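Local coordinates for protein thioesterase superfamily (Jannaschia sp., PDB 2OAF) that probably hydrolyses thioesters, such as acyl-CoA compounds, as a hotdog-fold member of the thioesterase superfamily, at residues E53-G58 with R142-P147. Sequence-based numbering, arbitrary orientation.
Sequences EYHGPG and RALIEP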
ATOM      1  N   GLU B  53     -20.559  -5.163 -10.245  1.00 32.69           N
ATOM      2  CA  GLU B  53     -21.795  -5.892 -10.108  1.00 34.06           C
ATOM      3  C   GLU B  53     -22.925  -5.268 -10.938  1.00 34.16           C
ATOM      4  O   GLU B  53     -23.678  -5.980 -11.595  1.00 34.09           O
ATOM      5  CB  GLU B  53     -22.190  -5.926  -8.620  1.00 34.56           C
ATOM      6  CG  GLU B  53     -23.454  -6.684  -8.311  1.00 36.77           C
ATOM      7  CD  GLU B  53     -23.352  -8.170  -8.597  1.00 43.65           C
ATOM      8  OE1 GLU B  53     -22.217  -8.717  -8.602  1.00 47.54           O
ATOM      9  OE2 GLU B  53     -24.431  -8.778  -8.813  1.00 50.65           O
ATOM     10  N   TYR B  54     -23.061  -3.946 -10.883  1.00 34.29           N
ATOM     11  CA  TYR B  54     -24.229  -3.273 -11.484  1.00 33.89           C
ATOM     12  C   TYR B  54     -23.970  -2.567 -12.803  1.00 33.27           C
ATOM     13  O   TYR B  54     -24.913  -2.330 -13.550  1.00 36.32           O
ATOM     14  CB  TYR B  54     -24.869  -2.330 -10.457  1.00 34.40           C
ATOM     15  CG  TYR B  54     -25.368  -3.119  -9.249  1.00 35.30           C
ATOM     16  CD1 TYR B  54     -26.429  -3.991  -9.380  1.00 35.59           C
ATOM     17  CD2 TYR B  54     -24.732  -3.047  -8.012  1.00 34.18           C
ATOM     18  CE1 TYR B  54     -26.888  -4.723  -8.316  1.00 41.47           C
ATOM     19  CE2 TYR B  54     -25.176  -3.797  -6.927  1.00 34.98           C
ATOM     20  CZ  TYR B  54     -26.260  -4.632  -7.088  1.00 41.21           C
ATOM     21  OH  TYR B  54     -26.754  -5.394  -6.043  1.00 38.51           O
ATOM     22  N   HIS B  55     -22.718  -2.240 -13.103  1.00 32.25           N
ATOM     23  CA  HIS B  55     -22.378  -1.636 -14.384  1.00 33.12           C
ATOM     24  C   HIS B  55     -21.678  -2.625 -15.312  1.00 33.39           C
ATOM     25  O   HIS B  55     -22.046  -2.733 -16.466  1.00 35.13           O
ATOM     26  CB  HIS B  55     -21.534  -0.388 -14.210  1.00 32.26           C
ATOM     27  CG  HIS B  55     -21.023   0.171 -15.502  1.00 35.75           C
ATOM     28  ND1 HIS B  55     -19.731  -0.032 -15.934  1.00 39.24           N
ATOM     29  CD2 HIS B  55     -21.632   0.894 -16.472  1.00 33.49           C
ATOM     30  CE1 HIS B  55     -19.558   0.559 -17.105  1.00 38.77           C
ATOM     31  NE2 HIS B  55     -20.693   1.130 -17.452  1.00 33.89           N
ATOM     32  N   GLY B  56     -20.675  -3.343 -14.819  1.00 32.74           N
ATOM     33  CA  GLY B  56     -20.064  -4.411 -15.597  1.00 33.15           C
ATOM     34  C   GLY B  56     -18.695  -4.788 -15.081  1.00 33.85           C
ATOM     35  O   GLY B  56     -18.059  -3.998 -14.406  1.00 33.86           O
ATOM     36  N   PRO B  57     -18.221  -5.985 -15.426  1.00 35.34           N
ATOM     37  CA  PRO B  57     -16.952  -6.480 -14.926  1.00 35.89           C
ATOM     38  C   PRO B  57     -15.798  -5.540 -15.188  1.00 35.19           C
ATOM     39  O   PRO B  57     -15.741  -4.899 -16.226  1.00 33.38           O
ATOM     40  CB  PRO B  57     -16.742  -7.778 -15.711  1.00 37.52           C
ATOM     41  CG  PRO B  57     -18.100  -8.209 -16.071  1.00 36.38           C
ATOM     42  CD  PRO B  57     -18.859  -6.958 -16.333  1.00 36.91           C
ATOM     43  N   GLY B  58     -14.885  -5.460 -14.227  1.00 35.73           N
ATOM     44  CA  GLY B  58     -13.729  -4.539 -14.321  1.00 35.30           C
ATOM     45  C   GLY B  58     -13.911  -3.210 -13.592  1.00 33.97           C
ATOM     46  O   GLY B  58     -13.061  -2.315 -13.689  1.00 32.94           O
ATOM     47  N   ARG B 142     -27.285   6.935 -14.217  1.00 32.38           N
ATOM     48  CA  ARG B 142     -28.371   7.235 -13.319  1.00 31.10           C
ATOM     49  C   ARG B 142     -29.389   6.098 -13.298  1.00 31.48           C
ATOM     50  O   ARG B 142     -29.919   5.740 -12.252  1.00 31.64           O
ATOM     51  CB  ARG B 142     -29.038   8.522 -13.772  1.00 31.33           C
ATOM     52  CG  ARG B 142     -30.211   8.928 -12.902  1.00 35.73           C
ATOM     53  CD  ARG B 142     -30.704  10.274 -13.300  1.00 39.26           C
ATOM     54  NE  ARG B 142     -29.737  11.335 -13.037  1.00 29.72           N
ATOM     55  CZ  ARG B 142     -29.603  11.950 -11.867  1.00 37.51           C
ATOM     56  NH1 ARG B 142     -30.332  11.601 -10.808  1.00 36.07           N
ATOM     57  NH2 ARG B 142     -28.704  12.915 -11.751  1.00 38.63           N
ATOM     58  N   ALA B 143     -29.698   5.566 -14.473  1.00 34.03           N
ATOM     59  CA  ALA B 143     -30.693   4.495 -14.600  1.00 32.91           C
ATOM     60  C   ALA B 143     -30.257   3.225 -13.872  1.00 34.09           C
ATOM     61  O   ALA B 143     -31.090   2.526 -13.297  1.00 32.94           O
ATOM     62  CB  ALA B 143     -30.980   4.201 -16.067  1.00 33.53           C
ATOM     63  N   LEU B 144     -28.950   2.950 -13.861  1.00 34.17           N
ATOM     64  CA  LEU B 144     -28.399   1.803 -13.132  1.00 35.41           C
ATOM     65  C   LEU B 144     -28.335   2.027 -11.632  1.00 34.25           C
ATOM     66  O   LEU B 144     -28.465   1.065 -10.860  1.00 35.32           O
ATOM     67  CB  LEU B 144     -26.948   1.505 -13.555  1.00 36.49           C
ATOM     68  CG  LEU B 144     -26.705   1.097 -14.997  1.00 43.91           C
ATOM     69  CD1 LEU B 144     -25.200   0.855 -15.159  1.00 38.84           C
ATOM     70  CD2 LEU B 144     -27.551  -0.132 -15.401  1.00 45.30           C
ATOM     71  N   ILE B 145     -28.068   3.273 -11.225  1.00 31.69           N
ATOM     72  CA  ILE B 145     -27.791   3.600  -9.822  1.00 29.11           C
ATOM     73  C   ILE B 145     -29.081   3.749  -8.985  1.00 31.14           C
ATOM     74  O   ILE B 145     -29.229   3.153  -7.920  1.00 31.39           O
ATOM     75  CB  ILE B 145     -27.001   4.920  -9.722  1.00 30.65           C
ATOM     76  CG1 ILE B 145     -25.622   4.769 -10.393  1.00 28.26           C
ATOM     77  CG2 ILE B 145     -26.887   5.330  -8.245  1.00 27.42           C
ATOM     78  CD1 ILE B 145     -24.983   6.074 -10.843  1.00 35.25           C
ATOM     79  N   GLU B 146     -30.020   4.545  -9.492  1.00 30.42           N
ATOM     80  CA  GLU B 146     -31.241   4.920  -8.740  1.00 31.21           C
ATOM     81  C   GLU B 146     -32.055   3.794  -8.102  1.00 30.43           C
ATOM     82  O   GLU B 146     -32.538   3.958  -6.965  1.00 29.88           O
ATOM     83  CB  GLU B 146     -32.154   5.812  -9.605  1.00 32.30           C
ATOM     84  CG  GLU B 146     -31.564   7.204  -9.720  1.00 38.85           C
ATOM     85  CD  GLU B 146     -32.417   8.208 -10.464  1.00 48.99           C
ATOM     86  OE1 GLU B 146     -33.208   7.825 -11.363  1.00 52.40           O
ATOM     87  OE2 GLU B 146     -32.248   9.404 -10.146  1.00 48.06           O
ATOM     88  N   PRO B 147     -32.218   2.657  -8.801  1.00 31.46           N
ATOM     89  CA  PRO B 147     -32.949   1.543  -8.165  1.00 31.92           C
ATOM     90  C   PRO B 147     -32.319   1.014  -6.872  1.00 32.30           C
ATOM     91  O   PRO B 147     -32.985   0.277  -6.119  1.00 32.89           O
ATOM     92  CB  PRO B 147     -32.924   0.434  -9.236  1.00 32.17           C
ATOM     93  CG  PRO B 147     -32.686   1.155 -10.518  1.00 34.22           C
ATOM     94  CD  PRO B 147     -31.778   2.301 -10.160  1.00 32.76           C
TER
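Leu144 reaches across to Tyr54 and His55 with its forked end, a small example of how one aliphatic side chain can bridge helix 139-145 and the turn after helix 39-54. Its CG stands anti to the carbonyl carbon (chi1 -63°), and the extended chi2 (-180°) then sets the two methyls. Leu144 CD1 does most of the touching: it lies 3.6 Å from Tyr54 O and meets the His55 ring at its edge, in the ring plane, 3.8 Å from His55 CD2. The other methyl, CD2 of Leu144, lies 3.9 Å from Tyr54 O, so the branch straddles that carbonyl oxygen. The Tyr54 ring itself leads away, with Glu53 CG over the centre of one face and Trp50 and His148 as ring neighbours. His55 CG, anti to the backbone N (chi1 173°), brings the ring edge to Leu144 CD1. On helix 139-145, Ile145 points away from this contact and packs on Trp50 and Trp51 of the long hotdog helix. With the fork cut back to an alanine here, the His55 edge and Tyr54 carbonyl would probably lose their methyl neighbours, opening a gap between the segments. Methyl contacts to a ring edge, His55 CB and a carbonyl oxygen, burying 125 Å², imply a small, weakly directional van der Waals association near the protein surface.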